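PDB 1RT8: fimbrin from Schizosaccharomyces pombe, which binds actin filaments and cross-links them, taking part in cell polarity, cytokinesis, mating and spore formation. Local coordinates for residues F42-C48 and G115-L121; R14-K19 and I37-T41; F364-I369 and A384-M389; N326-W330 and Y354-L358. All coordinates share one frame; numbering follows the deposited sequence.

Interaction 1 (F42-C48 and G115-L121); sequences FEFFDQC and GREHLIL. With SO4 (sulfate ion), chain B.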
# COMPACT_ATOMS: atom_id res chain seq x y z
N PHE A 42 -22.23 12.73 -11.33
CA PHE A 42 -21.77 11.34 -11.49
C PHE A 42 -20.57 11.36 -12.45
O PHE A 42 -19.67 10.54 -12.32
CB PHE A 42 -22.91 10.46 -12.07
CG PHE A 42 -22.61 8.96 -12.12
CD1 PHE A 42 -23.50 8.02 -11.55
CD2 PHE A 42 -21.45 8.47 -12.73
CE1 PHE A 42 -23.22 6.64 -11.59
CE2 PHE A 42 -21.17 7.08 -12.77
CZ PHE A 42 -22.06 6.17 -12.20
N GLU A 43 -20.58 12.31 -13.38
CA GLU A 43 -19.51 12.46 -14.37
C GLU A 43 -18.24 11.69 -14.03
O GLU A 43 -17.78 10.85 -14.79
CB GLU A 43 -19.14 13.93 -14.54
CG GLU A 43 -20.17 14.74 -15.28
CD GLU A 43 -20.28 14.32 -16.73
OE1 GLU A 43 -20.73 13.18 -16.98
OE2 GLU A 43 -19.91 15.13 -17.60
N PHE A 44 -17.68 12.01 -12.87
CA PHE A 44 -16.46 11.40 -12.39
C PHE A 44 -16.44 9.87 -12.39
O PHE A 44 -15.49 9.26 -12.88
CB PHE A 44 -16.16 11.88 -10.98
CG PHE A 44 -14.98 11.22 -10.35
CD1 PHE A 44 -13.70 11.44 -10.84
CD2 PHE A 44 -15.15 10.35 -9.27
CE1 PHE A 44 -12.60 10.81 -10.27
CE2 PHE A 44 -14.05 9.72 -8.70
CZ PHE A 44 -12.78 9.95 -9.20
N PHE A 45 -17.46 9.24 -11.82
CA PHE A 45 -17.48 7.79 -11.74
C PHE A 45 -17.55 7.12 -13.10
O PHE A 45 -17.02 6.02 -13.28
CB PHE A 45 -18.62 7.34 -10.83
CG PHE A 45 -18.54 7.91 -9.44
CD1 PHE A 45 -19.31 9.00 -9.08
CD2 PHE A 45 -17.64 7.38 -8.52
CE1 PHE A 45 -19.20 9.57 -7.81
CE2 PHE A 45 -17.51 7.94 -7.25
CZ PHE A 45 -18.30 9.03 -6.90
N ASP A 46 -18.20 7.77 -14.06
CA ASP A 46 -18.28 7.22 -15.41
C ASP A 46 -16.90 7.36 -16.04
O ASP A 46 -16.46 6.49 -16.80
CB ASP A 46 -19.30 7.97 -16.26
CG ASP A 46 -20.72 7.63 -15.89
OD1 ASP A 46 -21.06 6.43 -15.85
OD2 ASP A 46 -21.51 8.57 -15.65
N GLN A 47 -16.23 8.45 -15.71
CA GLN A 47 -14.89 8.71 -16.22
C GLN A 47 -13.86 7.76 -15.62
O GLN A 47 -12.74 7.65 -16.12
CB GLN A 47 -14.48 10.16 -15.92
CG GLN A 47 -15.24 11.20 -16.71
CD GLN A 47 -15.07 11.02 -18.20
OE1 GLN A 47 -13.96 10.83 -18.69
NE2 GLN A 47 -16.17 11.08 -18.94
N CYS A 48 -14.24 7.06 -14.54
CA CYS A 48 -13.33 6.13 -13.88
C CYS A 48 -13.44 4.70 -14.38
O CYS A 48 -12.60 3.86 -14.05
CB CYS A 48 -13.56 6.15 -12.37
SG CYS A 48 -12.83 7.59 -11.53
N GLY A 115 -18.94 1.64 -12.44
CA GLY A 115 -19.01 2.95 -11.81
C GLY A 115 -19.58 2.97 -10.40
O GLY A 115 -20.21 3.95 -10.01
N ARG A 116 -19.37 1.90 -9.63
CA ARG A 116 -19.87 1.84 -8.25
C ARG A 116 -19.31 3.07 -7.55
O ARG A 116 -18.10 3.20 -7.39
CB ARG A 116 -19.38 0.58 -7.54
CG ARG A 116 -19.75 -0.73 -8.22
CD ARG A 116 -21.24 -1.02 -8.15
NE ARG A 116 -21.46 -2.37 -7.64
CZ ARG A 116 -21.69 -2.67 -6.36
NH1 ARG A 116 -21.75 -1.71 -5.45
NH2 ARG A 116 -21.82 -3.94 -5.99
N GLU A 117 -20.19 3.97 -7.12
CA GLU A 117 -19.78 5.21 -6.48
C GLU A 117 -19.06 5.10 -5.14
O GLU A 117 -18.01 5.71 -4.97
CB GLU A 117 -20.98 6.15 -6.35
CG GLU A 117 -21.53 6.57 -7.70
CD GLU A 117 -22.54 7.68 -7.59
OE1 GLU A 117 -22.99 8.18 -8.65
OE2 GLU A 117 -22.90 8.07 -6.45
N HIS A 118 -19.63 4.35 -4.20
CA HIS A 118 -19.00 4.20 -2.89
C HIS A 118 -17.68 3.46 -2.98
O HIS A 118 -16.69 3.86 -2.37
CB HIS A 118 -19.95 3.47 -1.93
CG HIS A 118 -21.07 4.33 -1.43
ND1 HIS A 118 -20.89 5.37 -0.56
CD2 HIS A 118 -22.40 4.31 -1.72
CE1 HIS A 118 -22.04 5.97 -0.33
NE2 HIS A 118 -22.98 5.34 -1.03
N LEU A 119 -17.67 2.37 -3.74
CA LEU A 119 -16.46 1.58 -3.91
C LEU A 119 -15.37 2.41 -4.59
O LEU A 119 -14.24 2.46 -4.11
CB LEU A 119 -16.78 0.33 -4.73
CG LEU A 119 -17.60 -0.73 -3.98
CD1 LEU A 119 -18.21 -1.72 -4.94
CD2 LEU A 119 -16.70 -1.43 -2.98
N ILE A 120 -15.71 3.08 -5.68
CA ILE A 120 -14.73 3.91 -6.38
C ILE A 120 -14.20 5.05 -5.50
O ILE A 120 -12.99 5.25 -5.39
CB ILE A 120 -15.33 4.51 -7.67
CG1 ILE A 120 -15.35 3.43 -8.77
CG2 ILE A 120 -14.54 5.74 -8.12
CD1 ILE A 120 -16.00 3.89 -10.07
N LEU A 121 -15.10 5.80 -4.88
CA LEU A 121 -14.67 6.91 -4.02
C LEU A 121 -13.89 6.36 -2.83
O LEU A 121 -12.96 7.00 -2.34
CB LEU A 121 -15.88 7.72 -3.54
CG LEU A 121 -15.57 9.18 -3.17
CD1 LEU A 121 -14.89 9.88 -4.35
CD2 LEU A 121 -16.84 9.92 -2.78
S SO4 B . -22.77 2.13 -5.10
O1 SO4 B . -23.14 3.37 -6.08
O2 SO4 B . -21.33 2.18 -4.94
O3 SO4 B . -23.41 2.25 -3.97
O4 SO4 B . -23.12 0.98 -5.89
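Gly115 turns its carbonyl O toward the aromatic side chains of 42-48, 3.8 Å from Phe45 CB. Its positive phi belongs to the Schellman motif that ends the preceding helix, and glycine suits the place twice over, since a CB would press on Phe42 CZ. Arg116, the N-cap of helix 117-131, turns away; its NH1 makes a weak bond to a sulfate ion, probably from the crystallisation liquor, that also accepts from the backbone N of Glu117 and of His118 (2.9 Å to sulfate O2). An anion at the N-terminus of a helix probably gains from the helix dipole. Glu117 lays its extended chain across Phe45, with CG 3.7 Å from the ring centroid in a CH-pi contact, only 16° off the normal. Here, within the first calponin-homology domain, short helix 43-47 meets the start of helix 117-131 at 73°. Phe44 CD2 lies over the other face of the Phe45 ring, and an alanine in place of Phe45 would probably open a gap between Phe44 and Glu117 and take away the ring edge against which Ile120 CG2 packs. Ile120 brings CG2 to that edge, 3.5 Å from Phe45 CD2, while its CD1 reaches Cys48 CB. Leu121 adds CB at 4.1 Å from Phe45 CE2.

Interaction 2 (R14-K19 and I37-T41); sequences RREFIK and INTET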
# COMPACT_ATOMS: atom_id res chain seq x y z
N ARG A 14 -16.46 14.00 -2.18
CA ARG A 14 -16.53 13.84 -3.63
C ARG A 14 -16.00 15.08 -4.34
O ARG A 14 -15.17 14.97 -5.24
CB ARG A 14 -17.97 13.58 -4.07
CG ARG A 14 -18.15 13.47 -5.58
CD ARG A 14 -19.55 12.99 -5.92
NE ARG A 14 -20.58 13.78 -5.26
CZ ARG A 14 -20.80 15.06 -5.50
NH1 ARG A 14 -20.08 15.72 -6.39
NH2 ARG A 14 -21.76 15.70 -4.83
N ARG A 15 -16.47 16.25 -3.93
CA ARG A 15 -16.04 17.49 -4.55
C ARG A 15 -14.53 17.69 -4.44
O ARG A 15 -13.84 17.86 -5.45
CB ARG A 15 -16.75 18.70 -3.92
CG ARG A 15 -16.35 20.03 -4.55
CD ARG A 15 -16.95 21.24 -3.84
NE ARG A 15 -18.40 21.32 -3.94
CZ ARG A 15 -19.25 20.65 -3.17
NH1 ARG A 15 -18.79 19.85 -2.22
NH2 ARG A 15 -20.56 20.80 -3.33
N GLU A 16 -14.03 17.68 -3.21
CA GLU A 16 -12.61 17.89 -2.96
C GLU A 16 -11.73 16.83 -3.62
O GLU A 16 -10.71 17.17 -4.21
CB GLU A 16 -12.34 17.95 -1.45
CG GLU A 16 -13.11 19.05 -0.71
CD GLU A 16 -13.01 20.41 -1.40
OE1 GLU A 16 -11.92 20.78 -1.85
OE2 GLU A 16 -14.04 21.10 -1.49
N PHE A 17 -12.11 15.56 -3.53
CA PHE A 17 -11.31 14.50 -4.15
C PHE A 17 -11.20 14.74 -5.66
O PHE A 17 -10.12 14.62 -6.24
CB PHE A 17 -11.93 13.12 -3.89
CG PHE A 17 -11.82 12.67 -2.45
CD1 PHE A 17 -12.55 11.58 -2.00
CD2 PHE A 17 -11.00 13.34 -1.56
CE1 PHE A 17 -12.46 11.17 -0.67
CE2 PHE A 17 -10.90 12.93 -0.23
CZ PHE A 17 -11.64 11.84 0.21
N ILE A 18 -12.32 15.07 -6.29
CA ILE A 18 -12.31 15.33 -7.72
C ILE A 18 -11.42 16.53 -8.04
O ILE A 18 -10.71 16.54 -9.04
CB ILE A 18 -13.72 15.59 -8.26
CG1 ILE A 18 -14.57 14.33 -8.11
CG2 ILE A 18 -13.64 16.02 -9.72
CD1 ILE A 18 -16.05 14.52 -8.41
N LYS A 19 -11.47 17.55 -7.18
CA LYS A 19 -10.65 18.74 -7.40
C LYS A 19 -9.18 18.35 -7.33
O LYS A 19 -8.37 18.78 -8.16
CB LYS A 19 -10.97 19.81 -6.35
CG LYS A 19 -12.38 20.38 -6.47
CD LYS A 19 -12.61 21.52 -5.48
CE LYS A 19 -11.67 22.70 -5.74
NZ LYS A 19 -12.03 23.88 -4.90
N ILE A 37 -12.93 17.79 -14.65
CA ILE A 37 -14.13 17.02 -14.35
C ILE A 37 -15.03 17.79 -13.40
O ILE A 37 -14.56 18.36 -12.42
CB ILE A 37 -13.78 15.65 -13.71
CG1 ILE A 37 -12.91 14.84 -14.67
CG2 ILE A 37 -15.07 14.89 -13.38
CD1 ILE A 37 -12.47 13.51 -14.11
N ASN A 38 -16.33 17.81 -13.69
CA ASN A 38 -17.29 18.52 -12.85
C ASN A 38 -17.29 17.97 -11.43
O ASN A 38 -17.28 16.75 -11.23
CB ASN A 38 -18.70 18.41 -13.44
CG ASN A 38 -19.74 19.09 -12.58
OD1 ASN A 38 -19.65 20.28 -12.29
ND2 ASN A 38 -20.75 18.33 -12.15
N THR A 39 -17.32 18.87 -10.46
CA THR A 39 -17.31 18.47 -9.06
C THR A 39 -18.70 18.30 -8.45
O THR A 39 -18.82 18.11 -7.24
CB THR A 39 -16.53 19.49 -8.21
OG1 THR A 39 -17.24 20.74 -8.18
CG2 THR A 39 -15.14 19.73 -8.80
N GLU A 40 -19.74 18.35 -9.28
CA GLU A 40 -21.10 18.20 -8.77
C GLU A 40 -21.95 17.15 -9.49
O GLU A 40 -23.17 17.28 -9.52
CB GLU A 40 -21.85 19.54 -8.85
CG GLU A 40 -21.18 20.73 -8.17
CD GLU A 40 -20.84 20.48 -6.70
OE1 GLU A 40 -21.69 19.90 -5.96
OE2 GLU A 40 -19.73 20.88 -6.30
N THR A 41 -21.33 16.12 -10.05
CA THR A 41 -22.09 15.09 -10.77
C THR A 41 -21.45 13.70 -10.84
O THR A 41 -20.29 13.52 -10.47
CB THR A 41 -22.38 15.54 -12.23
OG1 THR A 41 -21.15 15.86 -12.88
CG2 THR A 41 -23.30 16.76 -12.26
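Glu40 OE2 is gripped by two groups: Arg15 NE approaches to 2.7 Å in a salt bridge, and Thr39 OG1 donates a 3.1 Å hydrogen bond to the same oxygen from its anti side, 30° out of the carboxylate plane. The guanidinium and carboxylate planes are turned moderately from each other, and Arg15 NH2 lies 3.0 Å from Glu40 OE1, which should limit rotation of the acid. Glu40 starts out away from the helix, but its bend at chi2 (-55°) folds the carboxylate back to Arg15. Arginine suits this place because its long chain also offers methylene to the loop: CG packs 3.7 Å from Thr39 CB. Both segments belong to the first calponin-homology domain, where 37-41, the loop leading into helix 43-47, lies along helix 11-25. One helical turn on from Arg15, Lys19 CG touches the methyl CG2 of Thr39, a residue that thereby serves with both its branches. Arg14 sends NH1 to Thr39 O at 2.8 Å, near the guanidinium plane, although the N-H angle of 125° makes this bond weak. On the inner side, the branched Ile18 sets CG2 4.0 Å from Ile37 CB, and both isoleucines also touch Phe44 of helix 43-47.

Interaction 3 (F364-I369 and A384-M389); sequences FSLVGI and ALVWQM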
# COMPACT_ATOMS: atom_id res chain seq x y z
N PHE A 364 5.21 -27.62 7.26
CA PHE A 364 6.29 -26.63 7.16
C PHE A 364 7.61 -27.28 7.57
O PHE A 364 7.65 -28.27 8.30
CB PHE A 364 6.05 -25.45 8.12
CG PHE A 364 4.85 -24.59 7.78
CD1 PHE A 364 3.95 -24.95 6.78
CD2 PHE A 364 4.62 -23.42 8.51
CE1 PHE A 364 2.83 -24.15 6.51
CE2 PHE A 364 3.51 -22.62 8.25
CZ PHE A 364 2.61 -22.98 7.25
N SER A 365 8.71 -26.71 7.09
CA SER A 365 10.02 -27.19 7.47
C SER A 365 10.50 -26.16 8.50
O SER A 365 10.93 -25.07 8.14
CB SER A 365 10.95 -27.22 6.26
OG SER A 365 12.26 -27.61 6.63
N LEU A 366 10.39 -26.51 9.78
CA LEU A 366 10.77 -25.61 10.87
C LEU A 366 11.67 -26.27 11.92
O LEU A 366 11.81 -25.77 13.03
CB LEU A 366 9.49 -25.10 11.56
CG LEU A 366 8.43 -24.45 10.66
CD1 LEU A 366 7.14 -24.29 11.43
CD2 LEU A 366 8.93 -23.08 10.15
N VAL A 367 12.30 -27.38 11.55
CA VAL A 367 13.16 -28.13 12.47
C VAL A 367 14.09 -27.32 13.39
O VAL A 367 14.24 -27.66 14.57
CB VAL A 367 14.00 -29.16 11.71
CG1 VAL A 367 14.54 -30.21 12.68
CG2 VAL A 367 13.16 -29.82 10.61
N GLY A 368 14.71 -26.26 12.88
CA GLY A 368 15.60 -25.49 13.73
C GLY A 368 15.01 -24.24 14.37
O GLY A 368 15.72 -23.41 14.93
N ILE A 369 13.69 -24.10 14.30
CA ILE A 369 13.03 -22.93 14.84
C ILE A 369 12.21 -23.24 16.08
O ILE A 369 11.59 -24.29 16.18
CB ILE A 369 12.11 -22.29 13.79
CG1 ILE A 369 12.94 -21.87 12.59
CG2 ILE A 369 11.34 -21.13 14.40
CD1 ILE A 369 12.13 -21.34 11.44
N ALA A 384 12.14 -16.94 8.20
CA ALA A 384 12.06 -18.32 7.77
C ALA A 384 10.67 -18.92 8.03
O ALA A 384 10.12 -19.64 7.19
CB ALA A 384 13.14 -19.16 8.47
N LEU A 385 10.10 -18.63 9.20
CA LEU A 385 8.78 -19.16 9.52
C LEU A 385 7.71 -18.55 8.62
O LEU A 385 6.86 -19.26 8.10
CB LEU A 385 8.44 -18.90 10.99
CG LEU A 385 6.98 -19.18 11.42
CD1 LEU A 385 6.63 -20.63 11.14
CD2 LEU A 385 6.83 -18.87 12.92
N VAL A 386 7.72 -17.23 8.44
CA VAL A 386 6.71 -16.63 7.58
C VAL A 386 6.88 -17.15 6.16
O VAL A 386 5.90 -17.46 5.48
CB VAL A 386 6.77 -15.09 7.60
CG1 VAL A 386 5.77 -14.52 6.60
CG2 VAL A 386 6.45 -14.57 8.99
N TRP A 387 8.13 -17.28 5.71
CA TRP A 387 8.38 -17.80 4.37
C TRP A 387 7.75 -19.18 4.19
O TRP A 387 7.10 -19.44 3.18
CB TRP A 387 9.88 -17.90 4.07
CG TRP A 387 10.17 -18.67 2.82
CD1 TRP A 387 10.91 -19.81 2.71
CD2 TRP A 387 9.70 -18.37 1.49
NE1 TRP A 387 10.93 -20.24 1.40
CE2 TRP A 387 10.20 -19.37 0.63
CE3 TRP A 387 8.91 -17.34 0.95
CZ2 TRP A 387 9.93 -19.39 -0.74
CZ3 TRP A 387 8.64 -17.35 -0.42
CH2 TRP A 387 9.15 -18.37 -1.25
N GLN A 388 7.94 -20.06 5.17
CA GLN A 388 7.35 -21.39 5.07
C GLN A 388 5.84 -21.29 4.92
O GLN A 388 5.22 -22.07 4.19
CB GLN A 388 7.69 -22.23 6.30
CG GLN A 388 9.12 -22.67 6.34
CD GLN A 388 9.44 -23.64 5.23
OE1 GLN A 388 10.50 -23.54 4.60
NE2 GLN A 388 8.54 -24.59 4.98
N MET A 389 5.24 -20.33 5.63
CA MET A 389 3.79 -20.13 5.54
C MET A 389 3.42 -19.68 4.13
O MET A 389 2.48 -20.20 3.52
CB MET A 389 3.33 -19.09 6.56
CG MET A 389 1.82 -19.01 6.72
SD MET A 389 1.28 -17.66 7.79
CE MET A 389 1.10 -18.50 9.36
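Phe364 lays one face of its ring over the backbone of helix 379-397, with Gln388 O and Met389 N each 3.9 Å above the ring plane and offset toward the rim. At its far end CZ comes 3.5 Å from Met389 CA. CG stands anti to the carbonyl carbon (chi1 -67°), a turn that sends the ring along the helix past Gln388 CB, while CE2 meets Met389 CB at 3.9 Å. A large flat side chain fits such a surface, and a serine at this position would probably leave the backbone at Gln388 and Met389 without its apolar cover and remove the ring from beside Met389 CB. Ser365, at the exposed margin, places CB beside the amide end of Gln388, a small residue where the loop runs close to a long side chain. This loop follows helix 345-361 in the third calponin-homology domain and packs against helix 379-397 before the chain enters short helix 371-375. Leu366 points its two methyls at Leu385: CD2 lies 3.5 Å from Leu385 CD1, and also touches Gln388 CG. From Leu366 the backbone folds through a type I beta turn, closed by the bond from Ile369 N to Leu366 O (2.8 Å). This returns the chain to the helix, where the extended Ile369 side chain brings CD1 3.8 Å from Ala384 CB; alanine's short side chain lets the isoleucine come close to the helix.

Interaction 4 (N326-W330 and Y354-L358); sequences NTVNW and YAVDL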
# COMPACT_ATOMS: atom_id res chain seq x y z
N ASN A 326 -10.70 -22.44 11.24
CA ASN A 326 -10.79 -23.46 12.29
C ASN A 326 -9.50 -24.23 12.52
O ASN A 326 -9.53 -25.41 12.84
CB ASN A 326 -11.91 -24.45 11.98
CG ASN A 326 -13.28 -23.83 12.08
OD1 ASN A 326 -13.57 -23.07 13.01
ND2 ASN A 326 -14.15 -24.16 11.13
N THR A 327 -8.36 -23.56 12.36
CA THR A 327 -7.09 -24.22 12.59
C THR A 327 -6.66 -23.94 14.03
O THR A 327 -6.14 -24.82 14.72
CB THR A 327 -5.99 -23.69 11.64
OG1 THR A 327 -6.25 -24.14 10.31
CG2 THR A 327 -4.61 -24.18 12.08
N VAL A 328 -6.92 -22.72 14.48
CA VAL A 328 -6.53 -22.30 15.82
C VAL A 328 -7.61 -22.39 16.90
O VAL A 328 -8.73 -21.92 16.72
CB VAL A 328 -6.00 -20.85 15.78
CG1 VAL A 328 -5.52 -20.43 17.15
CG2 VAL A 328 -4.87 -20.75 14.76
N ASN A 329 -7.25 -23.00 18.02
CA ASN A 329 -8.16 -23.09 19.16
C ASN A 329 -7.82 -21.87 20.00
O ASN A 329 -6.91 -21.91 20.83
CB ASN A 329 -7.89 -24.35 19.98
CG ASN A 329 -8.77 -24.44 21.22
OD1 ASN A 329 -8.74 -25.44 21.94
ND2 ASN A 329 -9.56 -23.40 21.46
N TRP A 330 -8.54 -20.78 19.79
CA TRP A 330 -8.27 -19.56 20.52
C TRP A 330 -8.46 -19.61 22.04
O TRP A 330 -8.09 -18.67 22.74
CB TRP A 330 -9.07 -18.41 19.93
CG TRP A 330 -8.63 -18.12 18.52
CD1 TRP A 330 -9.14 -18.65 17.37
CD2 TRP A 330 -7.54 -17.28 18.13
NE1 TRP A 330 -8.43 -18.19 16.29
CE2 TRP A 330 -7.44 -17.35 16.73
CE3 TRP A 330 -6.63 -16.48 18.83
CZ2 TRP A 330 -6.47 -16.64 16.01
CZ3 TRP A 330 -5.67 -15.77 18.12
CH2 TRP A 330 -5.60 -15.86 16.72
N TYR A 354 2.93 -22.52 19.94
CA TYR A 354 1.72 -23.04 19.31
C TYR A 354 1.76 -22.74 17.81
O TYR A 354 1.46 -23.60 16.99
CB TYR A 354 0.50 -22.40 19.99
CG TYR A 354 -0.85 -22.92 19.54
CD1 TYR A 354 -1.02 -24.24 19.10
CD2 TYR A 354 -1.97 -22.09 19.58
CE1 TYR A 354 -2.29 -24.71 18.70
CE2 TYR A 354 -3.23 -22.56 19.19
CZ TYR A 354 -3.38 -23.87 18.75
OH TYR A 354 -4.63 -24.31 18.35
N ALA A 355 2.15 -21.52 17.46
CA ALA A 355 2.23 -21.12 16.07
C ALA A 355 3.20 -22.02 15.30
O ALA A 355 2.93 -22.42 14.17
CB ALA A 355 2.67 -19.67 15.96
N VAL A 356 4.34 -22.32 15.92
CA VAL A 356 5.35 -23.17 15.28
C VAL A 356 4.84 -24.60 15.07
O VAL A 356 5.06 -25.19 14.01
CB VAL A 356 6.65 -23.18 16.11
CG1 VAL A 356 7.59 -24.29 15.65
CG2 VAL A 356 7.35 -21.82 15.96
N ASP A 357 4.14 -25.14 16.07
CA ASP A 357 3.59 -26.49 15.96
C ASP A 357 2.52 -26.58 14.88
O ASP A 357 2.44 -27.58 14.15
CB ASP A 357 3.02 -26.95 17.30
CG ASP A 357 4.10 -27.43 18.26
OD1 ASP A 357 5.24 -27.67 17.82
OD2 ASP A 357 3.80 -27.58 19.46
N LEU A 358 1.67 -25.56 14.77
CA LEU A 358 0.64 -25.57 13.74
C LEU A 358 1.31 -25.58 12.37
O LEU A 358 0.74 -26.07 11.40
CB LEU A 358 -0.25 -24.33 13.86
CG LEU A 358 -1.27 -24.38 14.99
CD1 LEU A 358 -1.93 -23.03 15.13
CD2 LEU A 358 -2.30 -25.48 14.71
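With CG trans to its backbone N (chi1 -175°), Tyr354 stretches out from helix 345-361 and carries its hydroxyl to the loop 326-330, whereas Leu358, one turn later, has chi1 -76° and lifts both methyls to the same loop. The phenol oxygen accepts a hydrogen bond from Asn329 N at 2.9 Å, almost straight at 175°, the donor lying near the ring plane at its edge. A tyrosine suits the position because its rigid ring spans the gap from helix to loop and ends in an acceptor for a backbone N-H that has no strand partner here. Asn329 CB packs on that oxygen too. Beside this bond the contact is apolar. Val328 splits its branches between two partners, CG1 lying 3.7 Å from Tyr354 CE2 and CG2 3.7 Å from Leu358 CD1, as a beta-branched residue can. Leu358 divides its methyls likewise: CD2 meets Thr327 CG2 at 3.7 Å, and CD1 also lies over a face of the Tyr354 ring. Thr327 gives its methyl to the helix and its OG1 to Thr324 O. Asp321 of helix 314-323 accepts bonds from the backbone N of Thr327 and Val328 and from Trp330 NE1, which ties the loop to that helix as well. Such packing of an irregular connection against a long helix is in keeping with the all-helical calponin-homology fold, here the third domain of fimbrin.

Interactions 1 and 2 lie in the first calponin-homology domain, in the first actin-binding region; interactions 4 and 3, in that chain order, lie in the third, in the second region. In the first pair the centres are 11 Å apart and the two contacts touch: helix 11-25 packs on both helix 43-47 and helix 117-131, with Phe44 CB 3.7 Å from Ile18 CD1. In the second pair the centres are 14 Å apart, and helix 345-361 joins them, Leu366 CD1 lying 3.4 Å from Val356 O. Between the pairs the centres stand 42 to 50 Å apart without touching, so each pair belongs to the packing of its own domain, one in each actin-binding region of the cross-linking core.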